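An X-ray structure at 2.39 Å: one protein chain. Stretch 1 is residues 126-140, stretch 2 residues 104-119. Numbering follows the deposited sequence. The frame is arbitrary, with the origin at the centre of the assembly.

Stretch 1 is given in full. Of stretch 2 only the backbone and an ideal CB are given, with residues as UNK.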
ATOM      1  N   LEU A 126       1.310 -20.599 -10.337  1.00 48.63           N
ATOM      2  CA  LEU A 126       2.767 -20.427 -10.317  1.00 57.20           C
ATOM      3  C   LEU A 126       3.558 -21.740 -10.278  1.00 67.11           C
ATOM      4  O   LEU A 126       4.377 -22.007 -11.176  1.00 75.85           O
ATOM      5  CB  LEU A 126       3.212 -19.485  -9.193  1.00 54.74           C
ATOM      6  CG  LEU A 126       3.122 -17.997  -9.556  1.00 51.39           C
ATOM      7  CD1 LEU A 126       3.826 -17.729 -10.887  1.00 42.30           C
ATOM      8  CD2 LEU A 126       1.670 -17.534  -9.617  1.00 54.86           C
ATOM      9  N   GLU A 127       3.316 -22.541  -9.240  1.00 57.65           N
ATOM     10  CA  GLU A 127       3.941 -23.859  -9.110  1.00 57.54           C
ATOM     11  C   GLU A 127       5.471 -23.872  -9.180  1.00 54.59           C
ATOM     12  O   GLU A 127       6.062 -24.605  -9.981  1.00 54.54           O
ATOM     13  CB  GLU A 127       3.361 -24.836 -10.130  1.00 60.83           C
ATOM     14  CG  GLU A 127       2.256 -25.717  -9.564  1.00 68.98           C
ATOM     15  CD  GLU A 127       1.292 -26.202 -10.642  1.00 76.31           C
ATOM     16  OE1 GLU A 127       1.523 -25.892 -11.835  1.00 83.86           O
ATOM     17  OE2 GLU A 127       0.300 -26.884 -10.297  1.00 71.71           O
ATOM     18  N   GLU A 128       6.100 -23.073  -8.323  1.00 52.64           N
ATOM     19  CA  GLU A 128       7.554 -23.066  -8.198  1.00 53.11           C
ATOM     20  C   GLU A 128       7.979 -22.489  -6.841  1.00 43.51           C
ATOM     21  O   GLU A 128       7.185 -21.841  -6.158  1.00 34.88           O
ATOM     22  CB  GLU A 128       8.188 -22.251  -9.332  1.00 61.61           C
ATOM     23  CG  GLU A 128       7.727 -20.783  -9.383  1.00 73.32           C
ATOM     24  CD  GLU A 128       8.519 -19.942 -10.381  1.00 80.67           C
ATOM     25  OE1 GLU A 128       7.936 -19.586 -11.432  1.00 85.29           O
ATOM     26  OE2 GLU A 128       9.710 -19.637 -10.108  1.00 78.90           O
ATOM     27  N   GLU A 129       9.228 -22.749  -6.458  1.00 43.75           N
ATOM     28  CA  GLU A 129       9.830 -22.135  -5.275  1.00 39.15           C
ATOM     29  C   GLU A 129      10.025 -20.639  -5.528  1.00 40.76           C
ATOM     30  O   GLU A 129      10.569 -20.249  -6.568  1.00 48.26           O
ATOM     31  CB  GLU A 129      11.183 -22.787  -4.953  1.00 33.71           C
ATOM     32  CG  GLU A 129      11.131 -23.866  -3.890  1.00 41.65           C
ATOM     33  CD  GLU A 129      12.403 -24.708  -3.831  1.00 56.72           C
ATOM     34  OE1 GLU A 129      13.186 -24.563  -2.861  1.00 56.26           O
ATOM     35  OE2 GLU A 129      12.623 -25.525  -4.757  1.00 68.62           O
ATOM     36  N   ILE A 130       9.586 -19.809  -4.583  1.00 26.93           N
ATOM     37  CA  ILE A 130       9.703 -18.363  -4.717  1.00 19.85           C
ATOM     38  C   ILE A 130      10.783 -17.849  -3.768  1.00 21.55           C
ATOM     39  O   ILE A 130      10.680 -18.013  -2.552  1.00 27.68           O
ATOM     40  CB  ILE A 130       8.343 -17.657  -4.445  1.00 25.10           C
ATOM     41  CG1 ILE A 130       7.351 -17.959  -5.575  1.00 26.83           C
ATOM     42  CG2 ILE A 130       8.524 -16.154  -4.295  1.00 18.21           C
ATOM     43  CD1 ILE A 130       7.789 -17.417  -6.930  1.00 31.14           C
ATOM     44  N   PRO A 131      11.844 -17.243  -4.319  1.00 22.15           N
ATOM     45  CA  PRO A 131      12.898 -16.711  -3.443  1.00 23.26           C
ATOM     46  C   PRO A 131      12.419 -15.452  -2.706  1.00 22.52           C
ATOM     47  O   PRO A 131      11.680 -14.637  -3.277  1.00 24.02           O
ATOM     48  CB  PRO A 131      14.036 -16.374  -4.417  1.00 18.40           C
ATOM     49  CG  PRO A 131      13.335 -16.142  -5.757  1.00 21.68           C
ATOM     50  CD  PRO A 131      12.148 -17.072  -5.754  1.00 20.72           C
ATOM     51  N   ILE A 132      12.818 -15.319  -1.442  1.00 20.47           N
ATOM     52  CA  ILE A 132      12.501 -14.132  -0.652  1.00 24.42           C
ATOM     53  C   ILE A 132      13.747 -13.271  -0.491  1.00 23.93           C
ATOM     54  O   ILE A 132      14.719 -13.683   0.153  1.00 23.72           O
ATOM     55  CB  ILE A 132      11.958 -14.514   0.748  1.00 26.87           C
ATOM     56  CG1 ILE A 132      10.666 -15.318   0.602  1.00 36.06           C
ATOM     57  CG2 ILE A 132      11.695 -13.283   1.597  1.00 12.92           C
ATOM     58  CD1 ILE A 132      10.799 -16.734   1.095  1.00 40.05           C
ATOM     59  N   LYS A 133      13.706 -12.071  -1.064  1.00 22.12           N
ATOM     60  CA  LYS A 133      14.845 -11.160  -1.013  1.00 20.92           C
ATOM     61  C   LYS A 133      14.422  -9.783  -0.508  1.00 24.46           C
ATOM     62  O   LYS A 133      13.502  -9.155  -1.070  1.00 24.19           O
ATOM     63  CB  LYS A 133      15.480 -11.027  -2.399  1.00 21.94           C
ATOM     64  CG  LYS A 133      15.899 -12.348  -3.015  1.00 24.02           C
ATOM     65  CD  LYS A 133      16.479 -12.121  -4.394  1.00 31.99           C
ATOM     66  CE  LYS A 133      16.551 -13.422  -5.183  1.00 43.90           C
ATOM     67  NZ  LYS A 133      16.279 -13.162  -6.629  1.00 48.55           N
ATOM     68  N   VAL A 134      15.091  -9.315   0.546  1.00 21.03           N
ATOM     69  CA  VAL A 134      14.750  -8.036   1.146  1.00 19.87           C
ATOM     70  C   VAL A 134      15.999  -7.173   1.333  1.00 21.87           C
ATOM     71  O   VAL A 134      17.135  -7.693   1.259  1.00 12.56           O
ATOM     72  CB  VAL A 134      14.019  -8.238   2.488  1.00 25.66           C
ATOM     73  CG1 VAL A 134      12.653  -8.861   2.233  1.00 27.65           C
ATOM     74  CG2 VAL A 134      14.851  -9.119   3.417  1.00 13.55           C
ATOM     75  N   ASN A 135      15.785  -5.869   1.550  1.00 11.95           N
ATOM     76  CA  ASN A 135      16.890  -4.920   1.653  1.00 16.62           C
ATOM     77  C   ASN A 135      17.913  -5.449   2.639  1.00 21.37           C
ATOM     78  O   ASN A 135      17.536  -5.888   3.744  1.00 20.93           O
ATOM     79  CB  ASN A 135      16.422  -3.544   2.136  1.00 15.22           C
ATOM     80  CG  ASN A 135      17.438  -2.457   1.822  1.00 16.00           C
ATOM     81  OD1 ASN A 135      18.529  -2.437   2.385  1.00 17.93           O
ATOM     82  ND2 ASN A 135      17.094  -1.568   0.887  1.00 15.81           N
ATOM     83  N   ARG A 136      19.188  -5.430   2.252  1.00 20.24           N
ATOM     84  CA  ARG A 136      20.213  -6.068   3.081  1.00 21.87           C
ATOM     85  C   ARG A 136      20.455  -5.294   4.382  1.00 24.42           C
ATOM     86  O   ARG A 136      21.038  -5.836   5.332  1.00 25.65           O
ATOM     87  CB  ARG A 136      21.510  -6.289   2.302  1.00 18.55           C
ATOM     88  CG  ARG A 136      21.991  -5.056   1.571  1.00 21.24           C
ATOM     89  CD  ARG A 136      23.344  -5.316   0.932  1.00 32.65           C
ATOM     90  NE  ARG A 136      24.282  -4.249   1.283  1.00 49.36           N
ATOM     91  CZ  ARG A 136      25.317  -4.393   2.108  1.00 53.57           C
ATOM     92  NH1 ARG A 136      25.580  -5.573   2.661  1.00 50.02           N
ATOM     93  NH2 ARG A 136      26.103  -3.353   2.366  1.00 64.59           N
ATOM     94  N   LEU A 137      19.969  -4.052   4.437  1.00 22.10           N
ATOM     95  CA  LEU A 137      20.044  -3.262   5.672  1.00 24.96           C
ATOM     96  C   LEU A 137      19.450  -3.964   6.888  1.00 19.54           C
ATOM     97  O   LEU A 137      19.976  -3.827   7.995  1.00 20.62           O
ATOM     98  CB  LEU A 137      19.400  -1.884   5.513  1.00 25.10           C
ATOM     99  CG  LEU A 137      20.299  -0.735   5.041  1.00 19.44           C
ATOM    100  CD1 LEU A 137      19.414   0.449   4.660  1.00 21.26           C
ATOM    101  CD2 LEU A 137      21.295  -0.322   6.128  1.00 16.27           C
ATOM    102  N   LEU A 138      18.370  -4.722   6.689  1.00 18.06           N
ATOM    103  CA  LEU A 138      17.780  -5.500   7.781  1.00 23.13           C
ATOM    104  C   LEU A 138      18.764  -6.363   8.558  1.00 25.16           C
ATOM    105  O   LEU A 138      18.500  -6.691   9.716  1.00 27.24           O
ATOM    106  CB  LEU A 138      16.656  -6.398   7.276  1.00 19.07           C
ATOM    107  CG  LEU A 138      15.391  -5.622   6.931  1.00 23.57           C
ATOM    108  CD1 LEU A 138      14.261  -6.610   6.670  1.00 26.85           C
ATOM    109  CD2 LEU A 138      15.042  -4.623   8.043  1.00 15.19           C
ATOM    110  N   PHE A 139      19.889  -6.728   7.936  1.00 27.14           N
ATOM    111  CA  PHE A 139      20.796  -7.711   8.536  1.00 26.39           C
ATOM    112  C   PHE A 139      22.158  -7.168   8.935  1.00 23.49           C
ATOM    113  O   PHE A 139      23.058  -7.938   9.267  1.00 28.33           O
ATOM    114  CB  PHE A 139      20.934  -8.930   7.619  1.00 26.01           C
ATOM    115  CG  PHE A 139      19.610  -9.412   7.107  1.00 32.87           C
ATOM    116  CD1 PHE A 139      18.708 -10.047   7.967  1.00 13.39           C
ATOM    117  CD2 PHE A 139      19.233  -9.169   5.796  1.00 28.44           C
ATOM    118  CE1 PHE A 139      17.460 -10.461   7.510  1.00 18.96           C
ATOM    119  CE2 PHE A 139      17.983  -9.578   5.328  1.00 32.84           C
ATOM    120  CZ  PHE A 139      17.089 -10.224   6.191  1.00 26.40           C
ATOM    121  N   GLU A 140      22.300  -5.848   8.903  1.00 22.72           N
ATOM    122  CA  GLU A 140      23.529  -5.199   9.364  1.00 29.99           C
ATOM    123  C   GLU A 140      23.561  -5.101  10.893  1.00 28.91           C
ATOM    124  O   GLU A 140      22.610  -5.517  11.559  1.00 26.75           O
ATOM    125  CB  GLU A 140      23.677  -3.825   8.719  1.00 26.27           C
ATOM    126  CG  GLU A 140      23.179  -3.831   7.292  1.00 30.03           C
ATOM    127  CD  GLU A 140      24.082  -3.076   6.352  1.00 42.77           C
ATOM    128  OE1 GLU A 140      24.757  -2.125   6.818  1.00 49.35           O
ATOM    129  OE2 GLU A 140      24.117  -3.441   5.150  1.00 44.72           O
ATOM    130  N   UNK A 104      19.277  -6.117  -7.537  1.00 28.27           N
ATOM    131  CA  UNK A 104      19.650  -7.386  -6.885  1.00 25.22           C
ATOM    132  C   UNK A 104      20.731  -7.183  -5.833  1.00 21.74           C
ATOM    133  O   UNK A 104      20.726  -7.838  -4.789  1.00 30.10           O
ATOM    134  CB  UNK A 104      20.132  -8.398  -7.926  1.00 25.22           C
ATOM    135  N   UNK A 105      21.640  -6.257  -6.099  1.00 21.79           N
ATOM    136  CA  UNK A 105      22.775  -6.045  -5.213  1.00 20.73           C
ATOM    137  C   UNK A 105      22.382  -5.431  -3.864  1.00 18.78           C
ATOM    138  O   UNK A 105      23.112  -5.561  -2.876  1.00 20.67           O
ATOM    139  CB  UNK A 105      23.801  -5.146  -5.906  1.00 20.73           C
ATOM    140  N   UNK A 106      21.223  -4.781  -3.822  1.00 16.95           N
ATOM    141  CA  UNK A 106      20.720  -4.157  -2.601  1.00 14.42           C
ATOM    142  C   UNK A 106      19.999  -5.165  -1.678  1.00 28.12           C
ATOM    143  O   UNK A 106      19.686  -4.864  -0.511  1.00 22.93           O
ATOM    144  CB  UNK A 106      19.770  -3.014  -2.965  1.00 14.42           C
ATOM    145  N   UNK A 107      19.747  -6.364  -2.200  1.00 21.51           N
ATOM    146  CA  UNK A 107      18.891  -7.315  -1.504  1.00 26.14           C
ATOM    147  C   UNK A 107      19.670  -8.470  -0.901  1.00 29.51           C
ATOM    148  O   UNK A 107      20.742  -8.845  -1.392  1.00 29.18           O
ATOM    149  CB  UNK A 107      17.828  -7.858  -2.461  1.00 26.14           C
ATOM    150  N   UNK A 108      19.118  -9.025   0.179  1.00 24.86           N
ATOM    151  CA  UNK A 108      19.657 -10.236   0.782  1.00 19.82           C
ATOM    152  C   UNK A 108      18.665 -11.373   0.558  1.00 18.87           C
ATOM    153  O   UNK A 108      17.454 -11.212   0.770  1.00 20.85           O
ATOM    154  CB  UNK A 108      19.936 -10.035   2.273  1.00 19.82           C
ATOM    155  N   UNK A 109      19.173 -12.515   0.114  1.00 21.59           N
ATOM    156  CA  UNK A 109      18.346 -13.707  -0.007  1.00 21.54           C
ATOM    157  C   UNK A 109      18.152 -14.314   1.383  1.00 24.42           C
ATOM    158  O   UNK A 109      19.142 -14.559   2.089  1.00 31.16           O
ATOM    159  CB  UNK A 109      18.977 -14.719  -0.966  1.00 21.54           C
ATOM    160  N   UNK A 110      16.913 -14.576   1.796  1.00 22.41           N
ATOM    161  CA  UNK A 110      16.745 -15.215   3.108  1.00 28.11           C
ATOM    162  C   UNK A 110      16.265 -16.668   3.028  1.00 30.10           C
ATOM    163  O   UNK A 110      16.398 -17.427   3.996  1.00 25.52           O
ATOM    164  CB  UNK A 110      15.753 -14.405   3.946  1.00 28.11           C
ATOM    165  N   UNK A 111      15.708 -17.050   1.882  1.00 28.93           N
ATOM    166  CA  UNK A 111      15.141 -18.383   1.726  1.00 27.44           C
ATOM    167  C   UNK A 111      14.026 -18.396   0.698  1.00 22.39           C
ATOM    168  O   UNK A 111      13.741 -17.364   0.087  1.00 24.44           O
ATOM    169  CB  UNK A 111      14.619 -18.900   3.068  1.00 27.44           C
ATOM    170  N   UNK A 112      13.394 -19.551   0.495  1.00 22.16           N
ATOM    171  CA  UNK A 112      12.333 -19.666  -0.502  1.00 20.37           C
ATOM    172  C   UNK A 112      11.000 -20.054   0.120  1.00 24.92           C
ATOM    173  O   UNK A 112      10.966 -20.716   1.157  1.00 29.13           O
ATOM    174  CB  UNK A 112      12.723 -20.692  -1.568  1.00 20.37           C
ATOM    175  N   UNK A 113       9.907 -19.630  -0.514  1.00 23.32           N
ATOM    176  CA  UNK A 113       8.604 -20.241  -0.288  1.00 23.08           C
ATOM    177  C   UNK A 113       8.550 -21.539  -1.107  1.00 24.38           C
ATOM    178  O   UNK A 113       8.903 -21.542  -2.286  1.00 29.03           O
ATOM    179  CB  UNK A 113       7.469 -19.289  -0.670  1.00 23.08           C
ATOM    180  N   UNK A 114       8.127 -22.655  -0.484  1.00 29.53           N
ATOM    181  CA  UNK A 114       8.001 -23.930  -1.211  1.00 28.25           C
ATOM    182  C   UNK A 114       6.889 -23.929  -2.270  1.00 25.71           C
ATOM    183  O   UNK A 114       5.857 -23.269  -2.095  1.00 24.71           O
ATOM    184  CB  UNK A 114       7.740 -25.061  -0.214  1.00 28.25           C
ATOM    185  N   UNK A 115       7.110 -24.681  -3.345  1.00 28.32           N
ATOM    186  CA  UNK A 115       6.231 -24.701  -4.511  1.00 25.35           C
ATOM    187  C   UNK A 115       4.801 -25.097  -4.181  1.00 27.85           C
ATOM    188  O   UNK A 115       3.856 -24.531  -4.744  1.00 25.33           O
ATOM    189  CB  UNK A 115       6.791 -25.661  -5.562  1.00 25.35           C
ATOM    190  N   UNK A 116       4.648 -26.077  -3.289  1.00 26.44           N
ATOM    191  CA  UNK A 116       3.329 -26.540  -2.887  1.00 21.05           C
ATOM    192  C   UNK A 116       2.461 -25.424  -2.329  1.00 25.79           C
ATOM    193  O   UNK A 116       1.328 -25.200  -2.779  1.00 31.53           O
ATOM    194  CB  UNK A 116       3.464 -27.654  -1.847  1.00 21.05           C
ATOM    195  N   UNK A 117       3.003 -24.712  -1.348  1.00 25.65           N
ATOM    196  CA  UNK A 117       2.321 -23.584  -0.734  1.00 21.61           C
ATOM    197  C   UNK A 117       2.042 -22.470  -1.753  1.00 23.75           C
ATOM    198  O   UNK A 117       0.934 -21.920  -1.793  1.00 20.00           O
ATOM    199  CB  UNK A 117       3.155 -23.040   0.428  1.00 21.61           C
ATOM    200  N   UNK A 118       3.040 -22.153  -2.581  1.00 26.48           N
ATOM    201  CA  UNK A 118       2.887 -21.135  -3.624  1.00 24.05           C
ATOM    202  C   UNK A 118       1.745 -21.498  -4.578  1.00 27.40           C
ATOM    203  O   UNK A 118       0.865 -20.674  -4.877  1.00 27.31           O
ATOM    204  CB  UNK A 118       4.193 -20.971  -4.404  1.00 24.05           C
ATOM    205  N   UNK A 119       1.759 -22.750  -5.024  1.00 35.39           N
ATOM    206  CA  UNK A 119       0.698 -23.296  -5.864  1.00 33.22           C
ATOM    207  C   UNK A 119      -0.678 -23.153  -5.195  1.00 28.38           C
ATOM    208  O   UNK A 119      -1.636 -22.737  -5.824  1.00 31.08           O
ATOM    209  CB  UNK A 119       0.981 -24.767  -6.176  1.00 33.22           C
TER

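Positions 104 and 105 begin a 3-10 turn with CA-to-CB bonds that lead away from stretch 1 and nothing of it near either ideal CB, so many residues would serve. They are P104 and E105.

At 106 the bond points sideways, and the ideal CB lies 4.9 Å from N135 ND2. A small or medium residue fits; it is A106, whose carbonyl O accepts a hydrogen bond from R136 N at 2.9 Å.

Position 107 opens the strand. Its bond leads away overall, yet CB lies 3.9 Å from K133 CB, beside aliphatic methylenes, so a branched or long apolar chain is reasonable. It is L107, with CD2 reaching to 4.0 Å from N135 N.

At 108 the backbone pairs with V134 in both directions; 108 N to V134 O is 2.6 Å. The ideal CB sits 3.7 Å from F139 CE2 and 4.1 Å from R136 CA, which favours a small apolar residue. A108 places its methyl against the F139 ring.

Position 109 turns to the face of the sheet that carries P131 and K133. Their carbon surfaces would suit an aromatic or a long aliphatic chain. F109, with chi1 in t, brings CE1 to 3.5 Å from P131 CB and CD1 to 4.1 Å from K133 CG, both meeting the ring at its edge.

At 110 the bond points sideways among apolar groups, with F139 CZ 4.9 Å from the ideal CB and V134 CG2 beyond it, so valine, isoleucine or leucine would suit. V110 uses both branches: CG1 lies 3.5 Å from F139 CZ, and CG2 3.6 Å from I132 CG2. Its N donates to I132 O at 2.9 Å.

Position 111 has phi/psi of 152/-178, where a CB would be jammed against the preceding carbonyl O. That alone calls for glycine, and G111 is found; its O accepts from I132 N at 2.7 Å.

At 112 the ideal CB is 4.1 Å from the carboxylate oxygen E129 OE1 and 4.4 Å from P131 CA. A donor suits the first and a methyl the second; serine, threonine or valine could each meet part of this. T112 does both: OG1 donates to E129 OE1 at 3.3 Å, while CG2 lies 3.8 Å from P131 CA.

Position 113 pairs with I130 through two backbone hydrogen bonds, and its ideal CB is 4.6 Å from I132 CD1. A sizeable aliphatic is apt. L113 sets CG 3.8 Å from I132 CD1.

Position 114, pointing away just before the helix, tolerates many residues; P114 takes the N-cap position. At 115 the ideal CB lies only 3.6 Å from E128 C, favouring a small side chain: A115. Positions 116 and 117 meet nothing here and are G116 and F117.

Position 118 points toward L126 and I130, inviting a branched aliphatic. V118 places CG1 3.6 Å from L126 CB and CG2 3.7 Å from I130 CG1. At 119, near E127 CG, a small or polar residue fits; S119 OG approaches E127 CG to 3.5 Å.

Stretch 2 104-119: PEALAFVGTLPAGFVS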
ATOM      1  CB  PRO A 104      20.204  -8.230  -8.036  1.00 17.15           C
ATOM      2  CG  PRO A 104      19.510  -7.677  -9.270  1.00 24.81           C
ATOM      3  CD  PRO A 104      19.379  -6.190  -9.011  1.00 23.48           C
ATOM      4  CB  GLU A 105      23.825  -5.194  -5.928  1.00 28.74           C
ATOM      5  CG  GLU A 105      24.452  -5.904  -7.131  1.00 37.07           C
ATOM      6  CD  GLU A 105      25.008  -7.279  -6.763  1.00 50.27           C
ATOM      7  OE1 GLU A 105      25.664  -7.408  -5.691  1.00 51.07           O
ATOM      8  OE2 GLU A 105      24.780  -8.233  -7.544  1.00 53.84           O
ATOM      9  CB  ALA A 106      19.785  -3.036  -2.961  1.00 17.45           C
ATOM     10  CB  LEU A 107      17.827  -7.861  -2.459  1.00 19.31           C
ATOM     11  CG  LEU A 107      17.147  -6.769  -3.290  1.00 20.48           C
ATOM     12  CD1 LEU A 107      16.365  -7.391  -4.430  1.00 19.50           C
ATOM     13  CD2 LEU A 107      16.249  -5.862  -2.417  1.00 14.73           C
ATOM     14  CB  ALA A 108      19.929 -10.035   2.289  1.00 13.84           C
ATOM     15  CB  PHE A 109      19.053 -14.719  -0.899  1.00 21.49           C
ATOM     16  CG  PHE A 109      18.300 -16.001  -1.064  1.00 32.18           C
ATOM     17  CD1 PHE A 109      17.095 -16.017  -1.753  1.00 31.31           C
ATOM     18  CD2 PHE A 109      18.788 -17.195  -0.525  1.00 34.98           C
ATOM     19  CE1 PHE A 109      16.381 -17.201  -1.917  1.00 33.40           C
ATOM     20  CE2 PHE A 109      18.084 -18.388  -0.678  1.00 33.47           C
ATOM     21  CZ  PHE A 109      16.877 -18.391  -1.383  1.00 36.60           C
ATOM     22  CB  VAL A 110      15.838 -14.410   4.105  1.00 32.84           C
ATOM     23  CG1 VAL A 110      16.284 -12.959   4.204  1.00 40.93           C
ATOM     24  CG2 VAL A 110      14.376 -14.500   3.719  1.00 29.81           C
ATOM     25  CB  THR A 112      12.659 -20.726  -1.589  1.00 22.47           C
ATOM     26  OG1 THR A 112      13.092 -21.930  -0.957  1.00 31.28           O
ATOM     27  CG2 THR A 112      13.766 -20.263  -2.525  1.00 21.75           C
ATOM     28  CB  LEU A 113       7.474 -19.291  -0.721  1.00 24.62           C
ATOM     29  CG  LEU A 113       7.357 -17.962   0.043  1.00 25.08           C
ATOM     30  CD1 LEU A 113       6.208 -17.110  -0.493  1.00 25.30           C
ATOM     31  CD2 LEU A 113       7.170 -18.206   1.534  1.00 22.23           C
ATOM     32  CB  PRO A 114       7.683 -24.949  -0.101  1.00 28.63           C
ATOM     33  CG  PRO A 114       7.135 -24.122   1.041  1.00 32.70           C
ATOM     34  CD  PRO A 114       7.887 -22.814   0.963  1.00 33.54           C
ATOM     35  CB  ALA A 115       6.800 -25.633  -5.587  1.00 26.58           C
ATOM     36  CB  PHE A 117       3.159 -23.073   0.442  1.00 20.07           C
ATOM     37  CG  PHE A 117       2.688 -21.760   0.998  1.00 28.16           C
ATOM     38  CD1 PHE A 117       1.531 -21.689   1.782  1.00 23.35           C
ATOM     39  CD2 PHE A 117       3.397 -20.585   0.734  1.00 18.43           C
ATOM     40  CE1 PHE A 117       1.086 -20.458   2.296  1.00 20.62           C
ATOM     41  CE2 PHE A 117       2.961 -19.354   1.246  1.00 25.79           C
ATOM     42  CZ  PHE A 117       1.801 -19.292   2.027  1.00 21.63           C
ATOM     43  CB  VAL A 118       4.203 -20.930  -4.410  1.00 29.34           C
ATOM     44  CG1 VAL A 118       3.951 -20.214  -5.742  1.00 35.97           C
ATOM     45  CG2 VAL A 118       5.213 -20.161  -3.557  1.00 21.90           C
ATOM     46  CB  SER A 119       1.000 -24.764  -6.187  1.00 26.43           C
ATOM     47  OG  SER A 119      -0.029 -25.338  -6.976  1.00 35.49           O
TER
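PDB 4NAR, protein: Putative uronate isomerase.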